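Local coordinates for protein dITP/XTP pyrophosphatase (Staphylococcus aureus, PDB 4BNQ) that probably hydrolyses non-canonical purine nucleoside triphosphates such as XTP, dITP and ITP to their monophosphates and diphosphate, cleansing the nucleotide pool, at residues K2-S8 / D23-I29; V73-E79 / L101-L105. The contacts are given in a common frame with arbitrary orientation. Residues are numbered along the deposited sequence.

Interaction 1: residues K2-S8 / D23-I29. With PO4 (phosphate ion), chain C.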
loop_
_atom_site.group_PDB
_atom_site.type_symbol
_atom_site.label_atom_id
_atom_site.label_comp_id
_atom_site.label_asym_id
_atom_site.label_seq_id
_atom_site.Cartn_x
_atom_site.Cartn_y
_atom_site.Cartn_z
ATOM N N LYS A 2 6.898 -17.734 18.301
ATOM C CA LYS A 2 6.265 -16.921 17.267
ATOM C C LYS A 2 6.513 -17.536 15.875
ATOM O O LYS A 2 7.617 -17.452 15.325
ATOM C CB LYS A 2 6.780 -15.481 17.322
ATOM C CG LYS A 2 5.819 -14.469 16.704
ATOM C CD LYS A 2 6.498 -13.126 16.407
ATOM C CE LYS A 2 6.294 -12.126 17.537
ATOM N NZ LYS A 2 7.019 -10.840 17.300
ATOM N N GLU A 3 5.477 -18.154 15.317
ATOM C CA GLU A 3 5.608 -18.963 14.106
ATOM C C GLU A 3 4.529 -18.650 13.092
ATOM O O GLU A 3 3.362 -18.454 13.450
ATOM C CB GLU A 3 5.481 -20.443 14.449
ATOM C CG GLU A 3 6.781 -21.169 14.678
ATOM C CD GLU A 3 6.550 -22.611 15.098
ATOM O OE1 GLU A 3 5.376 -23.053 15.100
ATOM O OE2 GLU A 3 7.537 -23.303 15.429
ATOM N N ILE A 4 4.910 -18.653 11.820
ATOM C CA ILE A 4 3.914 -18.577 10.764
ATOM C C ILE A 4 4.152 -19.640 9.682
ATOM O O ILE A 4 5.264 -19.783 9.162
ATOM C CB ILE A 4 3.808 -17.151 10.180
ATOM C CG1 ILE A 4 2.575 -17.036 9.290
ATOM C CG2 ILE A 4 5.067 -16.773 9.427
ATOM C CD1 ILE A 4 2.280 -15.618 8.868
ATOM N N VAL A 5 3.116 -20.418 9.385
ATOM C CA VAL A 5 3.215 -21.445 8.360
ATOM C C VAL A 5 2.711 -20.875 7.041
ATOM O O VAL A 5 1.590 -20.346 6.949
ATOM C CB VAL A 5 2.411 -22.690 8.738
ATOM C CG1 VAL A 5 2.450 -23.725 7.601
ATOM C CG2 VAL A 5 2.934 -23.287 10.070
ATOM N N ILE A 6 3.547 -20.957 6.018
ATOM C CA ILE A 6 3.153 -20.436 4.718
ATOM C C ILE A 6 2.943 -21.554 3.687
ATOM O O ILE A 6 3.874 -22.292 3.341
ATOM C CB ILE A 6 4.183 -19.444 4.201
ATOM C CG1 ILE A 6 4.423 -18.355 5.270
ATOM C CG2 ILE A 6 3.713 -18.846 2.889
ATOM C CD1 ILE A 6 5.540 -17.445 4.950
ATOM N N ALA A 7 1.712 -21.670 3.197
ATOM C CA ALA A 7 1.345 -22.764 2.307
ATOM C C ALA A 7 1.720 -22.407 0.871
ATOM O O ALA A 7 0.863 -22.268 -0.007
ATOM C CB ALA A 7 -0.112 -23.058 2.415
ATOM N N SER A 8 3.016 -22.248 0.639
ATOM C CA SER A 8 3.509 -21.979 -0.690
ATOM C C SER A 8 4.714 -22.846 -0.948
ATOM O O SER A 8 5.569 -23.003 -0.049
ATOM C CB SER A 8 3.913 -20.516 -0.818
ATOM O OG SER A 8 4.405 -20.280 -2.122
ATOM N N ASP A 23 10.721 -11.027 12.822
ATOM C CA ASP A 23 10.469 -11.443 14.196
ATOM C C ASP A 23 9.816 -12.822 14.275
ATOM O O ASP A 23 9.539 -13.321 15.365
ATOM C CB ASP A 23 9.606 -10.410 14.934
ATOM C CG ASP A 23 10.370 -9.127 15.253
ATOM O OD1 ASP A 23 11.619 -9.183 15.363
ATOM O OD2 ASP A 23 9.723 -8.061 15.390
ATOM N N TYR A 24 9.572 -13.450 13.131
ATOM C CA TYR A 24 8.867 -14.724 13.156
ATOM C C TYR A 24 9.764 -15.865 12.774
ATOM O O TYR A 24 10.748 -15.690 12.056
ATOM C CB TYR A 24 7.683 -14.719 12.200
ATOM C CG TYR A 24 6.449 -13.999 12.696
ATOM C CD1 TYR A 24 6.353 -12.603 12.645
ATOM C CD2 TYR A 24 5.368 -14.714 13.189
ATOM C CE1 TYR A 24 5.212 -11.950 13.081
ATOM C CE2 TYR A 24 4.224 -14.070 13.628
ATOM C CZ TYR A 24 4.151 -12.694 13.573
ATOM O OH TYR A 24 3.012 -12.078 14.020
ATOM N N HIS A 25 9.426 -17.049 13.262
ATOM C CA HIS A 25 9.977 -18.229 12.643
ATOM C C HIS A 25 9.075 -18.536 11.453
ATOM O O HIS A 25 7.930 -18.969 11.615
ATOM C CB HIS A 25 10.046 -19.420 13.596
ATOM C CG HIS A 25 10.569 -20.647 12.933
ATOM N ND1 HIS A 25 10.140 -21.934 13.267
ATOM C CD2 HIS A 25 11.455 -20.823 11.935
ATOM C CE1 HIS A 25 10.740 -22.809 12.522
ATOM N NE2 HIS A 25 11.567 -22.165 11.673
ATOM N N VAL A 26 9.583 -18.276 10.253
ATOM C CA VAL A 26 8.807 -18.497 9.037
ATOM C C VAL A 26 8.986 -19.946 8.614
ATOM O O VAL A 26 10.112 -20.406 8.414
ATOM C CB VAL A 26 9.222 -17.507 7.924
ATOM C CG1 VAL A 26 8.727 -17.956 6.568
ATOM C CG2 VAL A 26 8.696 -16.114 8.233
ATOM N N ILE A 27 7.879 -20.679 8.522
ATOM C CA ILE A 27 7.922 -22.093 8.141
ATOM C C ILE A 27 7.236 -22.272 6.782
ATOM O O ILE A 27 6.015 -22.086 6.661
ATOM C CB ILE A 27 7.221 -23.001 9.182
ATOM C CG1 ILE A 27 7.891 -22.873 10.544
ATOM C CG2 ILE A 27 7.273 -24.472 8.776
ATOM C CD1 ILE A 27 7.288 -23.768 11.623
ATOM N N GLY A 28 8.018 -22.623 5.763
ATOM C CA GLY A 28 7.470 -22.882 4.441
ATOM C C GLY A 28 6.803 -24.254 4.427
ATOM O O GLY A 28 7.254 -25.161 5.121
ATOM N N ILE A 29 5.744 -24.420 3.642
ATOM C CA ILE A 29 5.036 -25.698 3.624
ATOM C C ILE A 29 5.930 -26.878 3.236
ATOM O O ILE A 29 5.698 -28.006 3.685
ATOM C CB ILE A 29 3.812 -25.658 2.711
ATOM C CG1 ILE A 29 2.840 -26.763 3.109
ATOM C CG2 ILE A 29 4.225 -25.783 1.243
ATOM C CD1 ILE A 29 2.236 -26.560 4.439
HETATM P P PO4 C . 2.597 -21.203 -4.873
HETATM O O1 PO4 C . 2.574 -20.142 -3.771
HETATM O O2 PO4 C . 3.497 -20.744 -5.996
HETATM O O3 PO4 C . 1.189 -21.375 -5.412
HETATM O O4 PO4 C . 3.088 -22.513 -4.326
#
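Asp23 opens the 23-29 segment at the surface, its carboxylate near the charge of Lys2 but beyond a salt bridge (OD2 to NZ, 4.3 Å). Tyr24 lays a ring face against the aliphatic part of that lysine, Lys2 CD standing 3.5 Å from the ring centroid in a CH-pi contact. At His25 the parallel pairing with strand 3-6 begins: His25 N donates to Lys2 O (2.8 Å) and His25 O accepts from Ile4 N (3.0 Å), while its imidazole stays at the exposed end beside Glu3. Val26 turns to the face of Ile4 and Ile6, buried under helix 11-20 and so suited to branched apolar side chains; its CG1 lies 3.6 Å from Ile6 CD1. Ile27 repeats the ladder, N to Ile4 O and O from Ile6 N, both 2.8 Å; its buried side chain shares the face of Glu3 and Val5, CD1 3.7 Å from Glu3 CD. Ile29 N reaches Ile6 O (2.8 Å), and the Ile29 side chain lies against the backbone of Ala7 and Ser8, CG2 3.3 Å from Ser8 O. Ser8, a predicted substrate-binding residue, gives phosphate O1 a very short hydrogen bond from OG (2.5 Å). Helix 11-20, packed on Ile6 and Val26, completes a beta-alpha-beta unit; strand 64-73 flanks 3-6, and helix 45-60 meets Ala7 and Ile29.

Interaction 2: residues V73-E79 / L101-L105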
loop_
_atom_site.group_PDB
_atom_site.type_symbol
_atom_site.label_atom_id
_atom_site.label_comp_id
_atom_site.label_asym_id
_atom_site.label_seq_id
_atom_site.Cartn_x
_atom_site.Cartn_y
_atom_site.Cartn_z
ATOM N N VAL A 73 -0.185 -6.993 -17.340
ATOM C CA VAL A 73 0.399 -5.996 -18.241
ATOM C C VAL A 73 -0.677 -5.246 -19.025
ATOM O O VAL A 73 -1.413 -5.854 -19.799
ATOM C CB VAL A 73 1.356 -6.648 -19.257
ATOM C CG1 VAL A 73 1.959 -5.578 -20.175
ATOM C CG2 VAL A 73 2.440 -7.440 -18.537
ATOM N N PHE A 74 -0.757 -3.938 -18.830
ATOM C CA PHE A 74 -1.787 -3.119 -19.468
ATOM C C PHE A 74 -1.986 -3.468 -20.954
ATOM O O PHE A 74 -3.061 -3.921 -21.358
ATOM C CB PHE A 74 -1.459 -1.626 -19.288
ATOM C CG PHE A 74 -2.561 -0.691 -19.755
ATOM C CD1 PHE A 74 -2.832 -0.519 -21.114
ATOM C CD2 PHE A 74 -3.316 0.024 -18.836
ATOM C CE1 PHE A 74 -3.844 0.329 -21.541
ATOM C CE2 PHE A 74 -4.325 0.877 -19.263
ATOM C CZ PHE A 74 -4.585 1.026 -20.619
ATOM N N ALA A 75 -0.940 -3.298 -21.752
ATOM C CA ALA A 75 -1.029 -3.557 -23.193
ATOM C C ALA A 75 -1.536 -4.953 -23.569
ATOM O O ALA A 75 -1.904 -5.179 -24.714
ATOM C CB ALA A 75 0.305 -3.274 -23.879
ATOM N N LEU A 76 -1.554 -5.890 -22.626
ATOM C CA LEU A 76 -2.063 -7.221 -22.928
ATOM C C LEU A 76 -3.366 -7.465 -22.197
ATOM O O LEU A 76 -3.712 -8.613 -21.920
ATOM C CB LEU A 76 -1.048 -8.288 -22.532
ATOM C CG LEU A 76 0.391 -8.079 -23.009
ATOM C CD1 LEU A 76 1.262 -9.229 -22.541
ATOM C CD2 LEU A 76 0.454 -7.952 -24.525
ATOM N N ASN A 77 -4.080 -6.374 -21.905
ATOM C CA ASN A 77 -5.264 -6.371 -21.030
ATOM C C ASN A 77 -5.232 -7.382 -19.861
ATOM O O ASN A 77 -6.160 -8.177 -19.672
ATOM C CB ASN A 77 -6.588 -6.416 -21.828
ATOM C CG ASN A 77 -6.774 -7.711 -22.597
ATOM O OD1 ASN A 77 -7.456 -8.628 -22.133
ATOM N ND2 ASN A 77 -6.186 -7.785 -23.789
ATOM N N GLY A 78 -4.154 -7.333 -19.075
ATOM C CA GLY A 78 -4.078 -8.090 -17.842
ATOM C C GLY A 78 -3.337 -9.410 -17.926
ATOM O O GLY A 78 -3.252 -10.129 -16.931
ATOM N N GLU A 79 -2.806 -9.761 -19.088
ATOM C CA GLU A 79 -1.961 -10.954 -19.130
ATOM C C GLU A 79 -0.660 -10.604 -18.432
ATOM O O GLU A 79 -0.267 -9.442 -18.415
ATOM C CB GLU A 79 -1.629 -11.372 -20.560
ATOM C CG GLU A 79 -2.721 -12.065 -21.343
ATOM C CD GLU A 79 -2.263 -12.370 -22.768
ATOM O OE1 GLU A 79 -2.429 -11.504 -23.671
ATOM O OE2 GLU A 79 -1.698 -13.467 -22.972
ATOM N N LEU A 101 6.648 -13.339 -22.424
ATOM C CA LEU A 101 6.138 -12.000 -22.162
ATOM C C LEU A 101 6.903 -10.943 -22.951
ATOM O O LEU A 101 6.296 -10.079 -23.565
ATOM C CB LEU A 101 6.185 -11.689 -20.673
ATOM C CG LEU A 101 5.613 -10.317 -20.321
ATOM C CD1 LEU A 101 4.233 -10.157 -20.903
ATOM C CD2 LEU A 101 5.537 -10.200 -18.825
ATOM N N LEU A 102 8.230 -11.017 -22.954
ATOM C CA LEU A 102 9.008 -10.058 -23.734
ATOM C C LEU A 102 8.676 -10.112 -25.236
ATOM O O LEU A 102 8.457 -9.066 -25.860
ATOM C CB LEU A 102 10.508 -10.230 -23.486
ATOM C CG LEU A 102 10.972 -9.735 -22.119
ATOM C CD1 LEU A 102 12.458 -9.996 -21.915
ATOM C CD2 LEU A 102 10.672 -8.252 -22.014
ATOM N N ASN A 103 8.630 -11.321 -25.804
ATOM C CA ASN A 103 8.310 -11.495 -27.225
ATOM C C ASN A 103 6.973 -10.881 -27.574
ATOM O O ASN A 103 6.852 -10.165 -28.571
ATOM C CB ASN A 103 8.288 -12.976 -27.620
ATOM C CG ASN A 103 9.676 -13.571 -27.735
ATOM O OD1 ASN A 103 10.661 -12.844 -27.862
ATOM N ND2 ASN A 103 9.763 -14.905 -27.707
ATOM N N LYS A 104 5.977 -11.147 -26.736
ATOM C CA LYS A 104 4.644 -10.596 -26.948
ATOM C C LYS A 104 4.576 -9.072 -26.867
ATOM O O LYS A 104 3.665 -8.471 -27.416
ATOM C CB LYS A 104 3.639 -11.241 -25.996
ATOM C CG LYS A 104 3.362 -12.699 -26.308
ATOM C CD LYS A 104 1.928 -13.082 -25.931
ATOM C CE LYS A 104 0.945 -11.974 -26.299
ATOM N NZ LYS A 104 -0.485 -12.392 -26.201
ATOM N N LEU A 105 5.543 -8.447 -26.198
ATOM C CA LEU A 105 5.596 -6.986 -26.135
ATOM C C LEU A 105 6.654 -6.361 -27.071
ATOM O O LEU A 105 7.040 -5.194 -26.905
ATOM C CB LEU A 105 5.795 -6.529 -24.682
ATOM C CG LEU A 105 4.557 -6.614 -23.783
ATOM C CD1 LEU A 105 4.979 -6.949 -22.366
ATOM C CD2 LEU A 105 3.721 -5.322 -23.787
#
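Strands 64-73 and 79-80 form a beta-hairpin whose loop holds a short 3-10 segment and a type I' turn from Leu76 to Glu79; the loop packs on the C-terminal end of helix 94-104. Val73, the last residue of its strand, is buried and apolar: CG2 lies 4.0 Å from Leu101 CD1, and CG1 lies 4.0 Å from Leu105 CD1. Its backbone ties the loop together, for Val73 N bonds to Glu79 O (2.7 Å) and Val73 O receives Leu76 N (2.8 Å). Ala75, in the short 3-10 segment, has a small methyl that fits close to the helix end, with CB 4.0 Å from Leu105 CD2. Leu76 is the main apolar link, reaching between Leu101 and Leu105; its CD1 meets Leu101 CD1 at 3.5 Å. Asn77 and Gly78 form the tip of the turn with positive phi, a conformation that asparagine tolerates well; at Gly78 a CB would be jammed against the preceding carbonyl oxygen, so glycine fits. Glu79 then brings the chain back toward the helix. Charged residues suit this more open margin of the leucine cluster, where Glu79 OE2 also has a weak hydrogen bond to Tyr87. Lys104, its aliphatic chain near Leu76 (CE to Leu76 CD2, 4.4 Å), ends in a salt bridge whose hydrogen bond, Lys104 NZ to Glu79 OE1 at 3.3 Å, is weak.

Overall arrangement
Interactions 1 and 2 lie on opposite sides of the chain's centre, their own centres 33 Å apart and their nearest atoms about 20 Å apart, so they do not touch. Strand 64-73 bridges them: it pairs alongside strand 3-6 near Ile65 and ends at Val73 in interaction 2. Between these points it carries Asp68, the predicted proton acceptor and Mg(2+) ligand. Interaction 1 supplies Ser8, itself a predicted substrate-binding residue, its side chain about 7 Å from that of Arg178; interaction 2 only neighbours the site, the side chain of Leu101 lying about 4 Å from that of Tyr151. The phosphate, probably from crystallisation, also binds Lys13 and Asn9, consistent with a substrate phosphate pocket.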